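Glyco_hydro_cc domain-containing protein (PDB 6UBD) probably binds oligosaccharides related to beta-1,3-glucan, as a subgroup VII member of glycoside hydrolase family GH128 from the fungus Trichoderma gamsii. Local coordinates at residues 86-89 / 90-94; 125-129 / 130-134; 156-160 / 161-165; 246-249 / 250-254. All coordinates share one frame; numbering follows the deposited sequence. Where two conformers were deposited one is given.

Overall arrangement
Each contact is local, lying within one helix, at a helix end or round a loop of the (beta/alpha)8 barrel, 17 to 20 Å from the centre of the chain. Contacts 1 and 3 lie at the surface, where glutamines and the ends of helices 82-92 and 154-159 supply most of the touching groups. Contacts 2 and 4 are partly buried, each centred on a tryptophan packed against an aliphatic side chain. Contacts 1, 2 and 3 form a chain of neighbours, with helix 120-136 touching both helix 82-92 and the loop 161-165. Contact 4, after strand 237-243, stands across the chain's centre from contacts 2 and 3 and is bridged by water instead of helical bonds.

Contact 1: 86-89 / 90-94; sequences QRLQ and QFEHL
Gln90 N, Phe91 N and Glu92 N donate to Gln86 O, Arg87 O and Leu88 O at 2.9, 2.9 and 3.0 Å, the i to i+4 bonding of a regular alpha-helix in the final turns of helix 82-92. The next bond, from His93 N to Gln89 O, is weak and bent, with an N-H...O angle of 133°. Glu92 leans back over the preceding turn. Its CG stands beside its own backbone N (chi1 -62°) and comes within 3.2 Å of Leu88 O, and the extended chain beyond carries OE2 alongside the leucine branch point, 3.9 Å from Leu88 CG. This is a van der Waals contact of the carboxylate with leucine C-H groups, with no bond between them. One residue further along, Gln89 and His93 meet at a slant: Gln89 CG lies 3.8 Å from His93 CD2, and the amide plane is turned 60° from the imidazole. Leu88 and Phe91 both reach Leu130 of helix 120-136, Gln90 lies on Pro58 and Ala59, and Arg87 makes a cation-pi contact with Trp75. Gln86, Gln89, Glu92 and His93, by contrast, are exposed. On that basis the helix is amphipathic, as is usual in a beta-alpha-beta crossover, here the one that joins the parallel strands 69-73 and 100-102 of the barrel.

Contact 2: 125-129 / 130-134; sequences SLWNS and LIAPM
Trp127 O is gripped by two backbone donors, Ile131 N at 2.9 Å and Ala132 N at 2.8 Å, which arrive from opposite faces of the carbonyl plane. The i+5 bond from Ala132 is nearly straight (172°), whereas the i+4 bond from Ile131 is bent to 138°; together they mark a wider, pi-type turn inserted in helix 120-136. Just before it, Leu130 N still makes the ordinary bond to Leu126 O. Just after it comes Pro133, which has no N-H to give: its CD sits 3.4 Å from Asn128 O and its CG 3.6 Å from Ser129 O, where a helical donor would otherwise approach. The side chain of Trp127 is held at two places. Ile131 sets CG2 trans to its own N, and that methyl lies 3.7 Å from the centroid of the six-membered ring, almost straight above it, in a CH-pi contact; Ile131 CD1 adds a touch at 3.6 Å on Trp127 CE3. The indole NE1 donates a hydrogen bond to Lys165 O. Asn128 uses both ends of its amide on the same loop, OD1 accepting from Thr164 N and ND2 donating to Gln162 O. The indole and amide groups are therefore satisfied by backbone atoms of 162-165, and these side-chain bonds hold that loop on the helix, while the pi-type turn leaves Trp127 O with two donors.

Contact 3: 156-160 / 161-165; sequences KQFNQ and QQLTK
Gln161 folds back over the end of helix 154-159 and meets Gln157 with its amide turned 32° from the other amide plane. CG beside the backbone N (chi1 -58°) and a bend at chi2 (-49°) bring its OE1 within 3.2 Å of Gln157 NE2, though the N-H points well off the line and the bond is weak. Gln161 OE1 also lies 3.0 Å from Gln157 O, a pair of acceptors, so the amide contact is a marginal one. The same folding lays Gln161 CG 3.3 Å from Gln157 O, so the aliphatic part of the side chain covers the last helical turn. Phe158 and Leu163 cross at about a right angle: Leu163 CD2 rides over one face of the phenyl ring, while Leu163 CD1 approaches Phe158 CE2 at 3.8 Å, and both methyls lie on the same side of the ring, toward its CZ end. A backbone bond and a water fix the turn off the helix. Gln161 N donates to Phe158 O at 3.1 Å, reaching it from well above the carbonyl plane, and water 1 donates to both Asn159 O (3.2 Å) and Gln161 O (2.8 Å). Around it, Phe158 and Gln161 press on Val124 of helix 120-136, and Asn159 touches Tyr193 of helix 179-193. The contact thus sits where helix 154-159 ends between these two helices, at the start of the loop that runs on to strand 170-176.

Contact 4: 246-249 / 250-254; sequences LGLG and SVWPP
Leu248 and Trp252 lie side by side in the long loop between strand 237-243 and helix 263-273, the beta-alpha loop after the eighth strand of the (beta/alpha)8 barrel. In barrels of this kind such loops line the end that usually carries the binding site, although no ligand is tied to this one. The two side chains point the same way, and Leu248 CD1 touches Trp252 CD1 at 3.8 Å. Chi1 of -176° swings the Trp252 indole between helix 217-233 and strand 197-206, where its ring stacks with that of Tyr242 and its NE1 donates to Thr243 O. Leu248 packs on Ala203 and Val205, so both side chains pack on strand 197-206. No direct hydrogen bond spans the turn. Water 2 fills that role, donating to Leu248 O at 2.8 Å and accepting from Trp252 N at 2.9 Å. The backbone turns at Gly249, whose positive phi of 78° suits glycine. Beyond it the proline ring closes in on the glycine carbonyl, with Pro253 CD 3.2 Å and Pro253 CG 3.3 Å from Gly249 O.

Contact 1: 86-89 / 90-94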
loop_
_atom_site.group_PDB
_atom_site.type_symbol
_atom_site.label_atom_id
_atom_site.label_comp_id
_atom_site.label_asym_id
_atom_site.label_seq_id
_atom_site.Cartn_x
_atom_site.Cartn_y
_atom_site.Cartn_z
ATOM N N GLN A 86 13.847 -14.287 0.143
ATOM C CA GLN A 86 12.974 -15.142 -0.727
ATOM C C GLN A 86 12.277 -14.242 -1.778
ATOM O O GLN A 86 12.198 -14.596 -2.966
ATOM C CB GLN A 86 11.936 -15.881 0.129
ATOM C CG GLN A 86 12.527 -17.023 0.947
ATOM C CD GLN A 86 11.507 -17.661 1.860
ATOM O OE1 GLN A 86 10.347 -17.223 1.922
ATOM N NE2 GLN A 86 11.949 -18.633 2.656
ATOM N N ARG A 87 11.763 -13.090 -1.348
ATOM C CA ARG A 87 11.018 -12.176 -2.264
ATOM C C ARG A 87 11.939 -11.571 -3.300
ATOM O O ARG A 87 11.536 -11.423 -4.464
ATOM C CB ARG A 87 10.289 -11.115 -1.445
ATOM C CG ARG A 87 9.161 -11.666 -0.570
ATOM C CD ARG A 87 8.640 -10.677 0.450
ATOM N NE ARG A 87 7.561 -11.236 1.216
ATOM C CZ ARG A 87 6.902 -10.644 2.195
ATOM N NH1 ARG A 87 7.220 -9.418 2.550
ATOM N NH2 ARG A 87 5.893 -11.257 2.795
ATOM N N LEU A 88 13.159 -11.206 -2.911
ATOM C CA LEU A 88 14.080 -10.698 -3.964
ATOM C C LEU A 88 14.332 -11.784 -5.048
ATOM O O LEU A 88 14.327 -11.465 -6.255
ATOM C CB LEU A 88 15.397 -10.227 -3.336
ATOM C CG LEU A 88 16.509 -9.837 -4.299
ATOM C CD1 LEU A 88 16.149 -8.581 -5.074
ATOM C CD2 LEU A 88 17.824 -9.633 -3.565
ATOM N N GLN A 89 14.635 -13.013 -4.620
ATOM C CA GLN A 89 14.881 -14.116 -5.569
ATOM C C GLN A 89 13.640 -14.314 -6.457
ATOM O O GLN A 89 13.812 -14.432 -7.699
ATOM C CB GLN A 89 15.271 -15.393 -4.821
ATOM C CG GLN A 89 15.522 -16.610 -5.689
ATOM C CD GLN A 89 15.852 -17.878 -4.916
ATOM O OE1 GLN A 89 16.827 -17.928 -4.144
ATOM N NE2 GLN A 89 15.034 -18.921 -5.108
ATOM N N GLN A 90 12.422 -14.361 -5.882
ATOM C CA GLN A 90 11.177 -14.524 -6.682
ATOM C C GLN A 90 11.017 -13.370 -7.679
ATOM O O GLN A 90 10.656 -13.630 -8.820
ATOM C CB GLN A 90 10.018 -14.641 -5.690
ATOM C CG GLN A 90 8.640 -14.824 -6.301
ATOM C CD GLN A 90 7.559 -14.800 -5.215
ATOM O OE1 GLN A 90 7.888 -14.815 -3.983
ATOM N NE2 GLN A 90 6.284 -14.667 -5.642
ATOM N N PHE A 91 11.315 -12.128 -7.290
ATOM C CA PHE A 91 11.215 -10.935 -8.192
ATOM C C PHE A 91 12.186 -11.058 -9.367
ATOM O O PHE A 91 11.767 -10.809 -10.528
ATOM C CB PHE A 91 11.416 -9.629 -7.416
ATOM C CG PHE A 91 10.899 -8.400 -8.110
ATOM C CD1 PHE A 91 11.634 -7.754 -9.087
ATOM C CD2 PHE A 91 9.608 -7.947 -7.853
ATOM C CE1 PHE A 91 11.125 -6.675 -9.776
ATOM C CE2 PHE A 91 9.088 -6.881 -8.565
ATOM C CZ PHE A 91 9.856 -6.238 -9.520
ATOM N N GLU A 92 13.415 -11.479 -9.080
ATOM C CA GLU A 92 14.416 -11.712 -10.123
ATOM C C GLU A 92 13.970 -12.798 -11.119
ATOM O O GLU A 92 14.415 -12.722 -12.313
ATOM C CB GLU A 92 15.799 -12.068 -9.533
ATOM C CG GLU A 92 16.397 -10.958 -8.676
ATOM C CD GLU A 92 17.664 -11.350 -7.878
ATOM O OE1 GLU A 92 17.723 -12.529 -7.367
ATOM O OE2 GLU A 92 18.531 -10.487 -7.611
ATOM N N HIS A 93 13.182 -13.797 -10.669
ATOM C CA HIS A 93 12.758 -14.955 -11.502
ATOM C C HIS A 93 11.409 -14.690 -12.199
ATOM O O HIS A 93 10.973 -15.600 -12.930
ATOM C CB HIS A 93 12.706 -16.241 -10.649
ATOM C CG HIS A 93 14.023 -16.803 -10.239
ATOM N ND1 HIS A 93 15.177 -16.666 -10.994
ATOM C CD2 HIS A 93 14.372 -17.535 -9.152
ATOM C CE1 HIS A 93 16.171 -17.295 -10.405
ATOM N NE2 HIS A 93 15.697 -17.855 -9.275
ATOM N N LEU A 94 10.797 -13.510 -12.062
ATOM C CA LEU A 94 9.469 -13.294 -12.710
ATOM C C LEU A 94 9.593 -13.538 -14.217
ATOM O O LEU A 94 10.540 -13.048 -14.836
ATOM C CB LEU A 94 8.918 -11.888 -12.466
ATOM C CG LEU A 94 8.418 -11.662 -11.055
ATOM C CD1 LEU A 94 8.181 -10.185 -10.822
ATOM C CD2 LEU A 94 7.130 -12.424 -10.745
#

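Contact 2: 125-129 / 130-134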
loop_
_atom_site.group_PDB
_atom_site.type_symbol
_atom_site.label_atom_id
_atom_site.label_comp_id
_atom_site.label_asym_id
_atom_site.label_seq_id
_atom_site.Cartn_x
_atom_site.Cartn_y
_atom_site.Cartn_z
ATOM N N SER A 125 20.109 1.552 -6.655
ATOM C CA SER A 125 20.688 0.432 -7.426
ATOM C C SER A 125 19.624 -0.634 -7.712
ATOM O O SER A 125 19.481 -1.124 -8.871
ATOM C CB SER A 125 21.849 -0.190 -6.677
ATOM O OG SER A 125 22.437 -1.264 -7.432
ATOM N N LEU A 126 18.793 -0.950 -6.710
ATOM C CA LEU A 126 17.706 -1.965 -6.884
ATOM C C LEU A 126 16.646 -1.423 -7.827
ATOM O O LEU A 126 16.136 -2.179 -8.691
ATOM C CB LEU A 126 17.092 -2.313 -5.528
ATOM C CG LEU A 126 17.973 -3.092 -4.559
ATOM C CD1 LEU A 126 17.501 -2.882 -3.119
ATOM C CD2 LEU A 126 17.987 -4.582 -4.942
ATOM N N TRP A 127 16.281 -0.166 -7.684
ATOM C CA TRP A 127 15.228 0.438 -8.531
ATOM C C TRP A 127 15.696 0.384 -9.990
ATOM O O TRP A 127 14.944 -0.118 -10.879
ATOM C CB TRP A 127 14.941 1.889 -8.099
ATOM C CG TRP A 127 13.882 2.566 -8.910
ATOM C CD1 TRP A 127 14.007 3.235 -10.094
ATOM C CD2 TRP A 127 12.473 2.631 -8.608
ATOM N NE1 TRP A 127 12.793 3.698 -10.567
ATOM C CE2 TRP A 127 11.847 3.400 -9.608
ATOM C CE3 TRP A 127 11.689 2.229 -7.504
ATOM C CZ2 TRP A 127 10.454 3.629 -9.624
ATOM C CZ3 TRP A 127 10.298 2.453 -7.507
ATOM C CH2 TRP A 127 9.706 3.176 -8.549
ATOM N N ASN A 128 16.909 0.871 -10.293
ATOM C CA ASN A 128 17.356 0.925 -11.691
ATOM C C ASN A 128 17.564 -0.493 -12.228
ATOM O O ASN A 128 17.356 -0.730 -13.459
ATOM C CB ASN A 128 18.651 1.762 -11.821
ATOM C CG ASN A 128 18.413 3.253 -11.686
ATOM O OD1 ASN A 128 17.256 3.706 -11.828
ATOM N ND2 ASN A 128 19.499 3.978 -11.364
ATOM N N SER A 129 18.018 -1.459 -11.431
ATOM C CA SER A 129 18.346 -2.818 -11.972
ATOM C C SER A 129 17.073 -3.637 -12.215
ATOM O O SER A 129 17.018 -4.422 -13.173
ATOM C CB SER A 129 19.200 -3.539 -10.934
ATOM O OG SER A 129 19.474 -4.890 -11.268
ATOM N N LEU A 130 16.070 -3.549 -11.290
ATOM C CA LEU A 130 14.889 -4.457 -11.257
ATOM C C LEU A 130 13.530 -3.778 -11.516
ATOM O O LEU A 130 12.671 -4.451 -12.130
ATOM C CB LEU A 130 14.886 -5.224 -9.944
ATOM C CG LEU A 130 16.055 -6.150 -9.668
ATOM C CD1 LEU A 130 16.050 -6.725 -8.279
ATOM C CD2 LEU A 130 16.082 -7.280 -10.667
ATOM N N ILE A 131 13.333 -2.538 -11.068
ATOM C CA ILE A 131 11.969 -1.941 -11.175
ATOM C C ILE A 131 11.832 -1.110 -12.443
ATOM O O ILE A 131 10.886 -1.346 -13.228
ATOM C CB ILE A 131 11.662 -1.107 -9.901
ATOM C CG1 ILE A 131 11.711 -2.016 -8.661
ATOM C CG2 ILE A 131 10.312 -0.373 -10.084
ATOM C CD1 ILE A 131 11.494 -1.350 -7.345
ATOM N N ALA A 132 12.806 -0.236 -12.754
ATOM C CA ALA A 132 12.692 0.583 -13.977
ATOM C C ALA A 132 12.540 -0.254 -15.261
ATOM O O ALA A 132 11.718 0.139 -16.085
ATOM C CB ALA A 132 13.810 1.581 -14.089
ATOM N N PRO A 133 13.223 -1.405 -15.417
ATOM C CA PRO A 133 13.008 -2.147 -16.656
ATOM C C PRO A 133 11.584 -2.684 -16.815
ATOM O O PRO A 133 11.087 -2.864 -17.932
ATOM C CB PRO A 133 14.004 -3.313 -16.508
ATOM C CG PRO A 133 15.095 -2.707 -15.659
ATOM C CD PRO A 133 14.375 -1.907 -14.609
ATOM N N MET A 134 10.911 -3.005 -15.713
ATOM C CA MET A 134 9.460 -3.400 -15.763
ATOM C C MET A 134 8.640 -2.224 -16.280
ATOM O O MET A 134 7.715 -2.433 -17.072
ATOM C CB MET A 134 8.942 -3.829 -14.394
ATOM C CG MET A 134 9.592 -5.086 -13.907
ATOM S SD MET A 134 9.000 -6.528 -14.817
ATOM C CE MET A 134 9.407 -7.856 -13.677
#

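Contact 3: 156-160 / 161-165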
loop_
_atom_site.group_PDB
_atom_site.type_symbol
_atom_site.label_atom_id
_atom_site.label_comp_id
_atom_site.label_asym_id
_atom_site.label_seq_id
_atom_site.Cartn_x
_atom_site.Cartn_y
_atom_site.Cartn_z
ATOM N N LYS A 156 12.550 12.013 -0.369
ATOM C CA LYS A 156 12.976 13.326 -0.930
ATOM C C LYS A 156 14.383 13.225 -1.523
ATOM O O LYS A 156 14.622 13.757 -2.642
ATOM C CB LYS A 156 12.863 14.401 0.172
ATOM C CG LYS A 156 13.162 15.782 -0.354
ATOM C CD LYS A 156 12.785 16.853 0.583
ATOM C CE LYS A 156 11.283 16.919 0.667
ATOM N NZ LYS A 156 10.836 17.948 1.638
ATOM N N GLN A 157 15.248 12.493 -0.822
ATOM C CA GLN A 157 16.630 12.272 -1.284
ATOM C C GLN A 157 16.610 11.303 -2.481
ATOM O O GLN A 157 17.314 11.570 -3.506
ATOM C CB GLN A 157 17.441 11.796 -0.087
ATOM C CG GLN A 157 18.933 11.638 -0.433
ATOM C CD GLN A 157 19.607 12.978 -0.672
ATOM O OE1 GLN A 157 19.256 13.995 -0.069
ATOM N NE2 GLN A 157 20.612 13.004 -1.525
ATOM N N PHE A 158 15.829 10.219 -2.424
ATOM C CA PHE A 158 15.758 9.220 -3.520
ATOM C C PHE A 158 15.307 9.929 -4.793
ATOM O O PHE A 158 15.828 9.654 -5.883
ATOM C CB PHE A 158 14.755 8.131 -3.068
ATOM C CG PHE A 158 14.513 7.019 -4.060
ATOM C CD1 PHE A 158 15.419 5.991 -4.240
ATOM C CD2 PHE A 158 13.345 6.964 -4.797
ATOM C CE1 PHE A 158 15.168 4.954 -5.118
ATOM C CE2 PHE A 158 13.070 5.915 -5.665
ATOM C CZ PHE A 158 14.011 4.908 -5.855
ATOM N N ASN A 159 14.317 10.806 -4.701
ATOM C CA ASN A 159 13.713 11.520 -5.858
ATOM C C ASN A 159 14.730 12.445 -6.547
ATOM O O ASN A 159 14.487 12.778 -7.725
ATOM C CB ASN A 159 12.525 12.347 -5.383
ATOM C CG ASN A 159 11.769 13.019 -6.505
ATOM O OD1 ASN A 159 11.316 12.315 -7.420
ATOM N ND2 ASN A 159 11.514 14.322 -6.388
ATOM N N GLN A 160 15.799 12.836 -5.867
ATOM C CA GLN A 160 16.845 13.709 -6.429
ATOM C C GLN A 160 17.949 12.883 -7.089
ATOM O O GLN A 160 18.917 13.485 -7.667
ATOM C CB GLN A 160 17.436 14.680 -5.398
ATOM C CG GLN A 160 16.500 15.817 -4.993
ATOM C CD GLN A 160 16.001 16.639 -6.158
ATOM O OE1 GLN A 160 16.779 17.183 -6.940
ATOM N NE2 GLN A 160 14.679 16.768 -6.178
ATOM N N GLN A 161 17.891 11.571 -7.108
ATOM C CA GLN A 161 18.947 10.720 -7.683
ATOM C C GLN A 161 18.666 10.439 -9.150
ATOM O O GLN A 161 17.564 10.696 -9.684
ATOM C CB GLN A 161 18.970 9.409 -6.902
ATOM C CG GLN A 161 19.204 9.584 -5.425
ATOM C CD GLN A 161 20.378 10.469 -5.106
ATOM O OE1 GLN A 161 20.211 11.465 -4.355
ATOM N NE2 GLN A 161 21.531 10.202 -5.655
ATOM N N GLN A 162 19.629 9.843 -9.838
ATOM C CA GLN A 162 19.533 9.473 -11.270
ATOM C C GLN A 162 18.791 8.131 -11.363
ATOM O O GLN A 162 19.393 7.079 -11.062
ATOM C CB GLN A 162 20.901 9.494 -11.921
ATOM C CG GLN A 162 20.895 9.073 -13.374
ATOM C CD GLN A 162 22.227 9.268 -14.087
ATOM O OE1 GLN A 162 23.296 9.401 -13.480
ATOM N NE2 GLN A 162 22.150 9.316 -15.389
ATOM N N LEU A 163 17.515 8.188 -11.691
ATOM C CA LEU A 163 16.666 7.005 -11.866
ATOM C C LEU A 163 16.463 6.833 -13.366
ATOM O O LEU A 163 16.081 7.797 -14.023
ATOM C CB LEU A 163 15.340 7.134 -11.103
ATOM C CG LEU A 163 15.423 7.419 -9.604
ATOM C CD1 LEU A 163 14.050 7.515 -8.983
ATOM C CD2 LEU A 163 16.224 6.344 -8.881
ATOM N N THR A 164 16.556 5.636 -13.863
ATOM C CA THR A 164 16.396 5.430 -15.328
ATOM C C THR A 164 14.982 5.743 -15.804
ATOM O O THR A 164 14.758 6.251 -16.924
ATOM C CB THR A 164 16.980 4.074 -15.739
ATOM O OG1 THR A 164 16.335 2.967 -15.143
ATOM C CG2 THR A 164 18.414 3.968 -15.300
ATOM N N LYS A 165 14.020 5.457 -14.948
ATOM C CA LYS A 165 12.583 5.863 -15.044
ATOM C C LYS A 165 12.089 6.197 -13.640
ATOM O O LYS A 165 12.410 5.428 -12.754
ATOM C CB LYS A 165 11.804 4.743 -15.744
ATOM C CG LYS A 165 10.490 5.262 -16.309
ATOM C CD LYS A 165 9.617 4.279 -17.035
ATOM C CE LYS A 165 8.391 5.022 -17.584
ATOM N NZ LYS A 165 7.517 4.175 -18.388
HETATM O O HOH W 1 14.837 11.033 -10.340
#

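Contact 4: 246-249 / 250-254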
loop_
_atom_site.group_PDB
_atom_site.type_symbol
_atom_site.label_atom_id
_atom_site.label_comp_id
_atom_site.label_asym_id
_atom_site.label_seq_id
_atom_site.Cartn_x
_atom_site.Cartn_y
_atom_site.Cartn_z
ATOM N N LEU A 246 0.518 -7.439 11.088
ATOM C CA LEU A 246 0.570 -7.632 12.536
ATOM C C LEU A 246 1.144 -6.372 13.189
ATOM O O LEU A 246 1.592 -5.396 12.524
ATOM C CB LEU A 246 1.366 -8.899 12.852
ATOM C CG LEU A 246 0.785 -10.211 12.326
ATOM C CD1 LEU A 246 1.595 -11.399 12.837
ATOM C CD2 LEU A 246 -0.691 -10.375 12.696
ATOM N N GLY A 247 1.018 -6.313 14.502
ATOM C CA GLY A 247 1.458 -5.156 15.274
ATOM C C GLY A 247 0.420 -4.068 15.380
ATOM O O GLY A 247 0.783 -2.949 15.787
ATOM N N LEU A 248 -0.816 -4.327 14.962
ATOM C CA LEU A 248 -1.891 -3.280 14.980
ATOM C C LEU A 248 -2.963 -3.592 16.040
ATOM O O LEU A 248 -4.095 -3.053 15.988
ATOM C CB LEU A 248 -2.506 -3.090 13.577
ATOM C CG LEU A 248 -1.516 -2.529 12.565
ATOM C CD1 LEU A 248 -2.084 -2.646 11.168
ATOM C CD2 LEU A 248 -1.149 -1.085 12.858
ATOM N N GLY A 249 -2.630 -4.403 17.052
ATOM C CA GLY A 249 -3.554 -4.686 18.157
ATOM C C GLY A 249 -4.632 -5.711 17.795
ATOM O O GLY A 249 -4.549 -6.336 16.704
ATOM N N SER A 250 -5.549 -5.932 18.728
ATOM C CA SER A 250 -6.544 -7.014 18.597
ATOM C C SER A 250 -7.858 -6.537 17.944
ATOM O O SER A 250 -8.672 -7.396 17.555
ATOM C CB SER A 250 -6.811 -7.646 19.930
ATOM O OG SER A 250 -7.534 -6.752 20.756
ATOM N N VAL A 251 -8.068 -5.214 17.831
ATOM C CA VAL A 251 -9.365 -4.656 17.370
ATOM C C VAL A 251 -9.330 -4.324 15.853
ATOM O O VAL A 251 -10.333 -4.655 15.155
ATOM C CB VAL A 251 -9.744 -3.444 18.245
ATOM C CG1 VAL A 251 -11.145 -2.974 17.899
ATOM C CG2 VAL A 251 -9.674 -3.804 19.737
ATOM N N TRP A 252 -8.232 -3.775 15.353
ATOM C CA TRP A 252 -8.090 -3.469 13.909
ATOM C C TRP A 252 -8.192 -4.704 13.010
ATOM O O TRP A 252 -8.725 -4.580 11.883
ATOM C CB TRP A 252 -6.745 -2.703 13.701
ATOM C CG TRP A 252 -6.577 -2.286 12.278
ATOM C CD1 TRP A 252 -5.846 -2.935 11.307
ATOM C CD2 TRP A 252 -7.269 -1.234 11.592
ATOM N NE1 TRP A 252 -6.077 -2.359 10.100
ATOM C CE2 TRP A 252 -6.977 -1.339 10.213
ATOM C CE3 TRP A 252 -8.170 -0.243 12.002
ATOM C CZ2 TRP A 252 -7.507 -0.455 9.279
ATOM C CZ3 TRP A 252 -8.713 0.620 11.091
ATOM C CH2 TRP A 252 -8.398 0.513 9.716
ATOM N N PRO A 253 -7.698 -5.897 13.395
ATOM C CA PRO A 253 -7.718 -7.020 12.431
ATOM C C PRO A 253 -9.100 -7.230 11.815
ATOM O O PRO A 253 -10.100 -7.244 12.551
ATOM C CB PRO A 253 -7.297 -8.256 13.252
ATOM C CG PRO A 253 -6.369 -7.657 14.233
ATOM C CD PRO A 253 -6.966 -6.301 14.621
ATOM N N PRO A 254 -9.202 -7.401 10.464
ATOM C CA PRO A 254 -10.537 -7.457 9.836
ATOM C C PRO A 254 -11.214 -8.835 9.961
ATOM O O PRO A 254 -12.378 -8.901 9.493
ATOM C CB PRO A 254 -10.209 -7.088 8.390
ATOM C CG PRO A 254 -8.796 -7.615 8.207
ATOM C CD PRO A 254 -8.088 -7.314 9.507
HETATM O O HOH W 2 -6.431 -2.763 17.416
#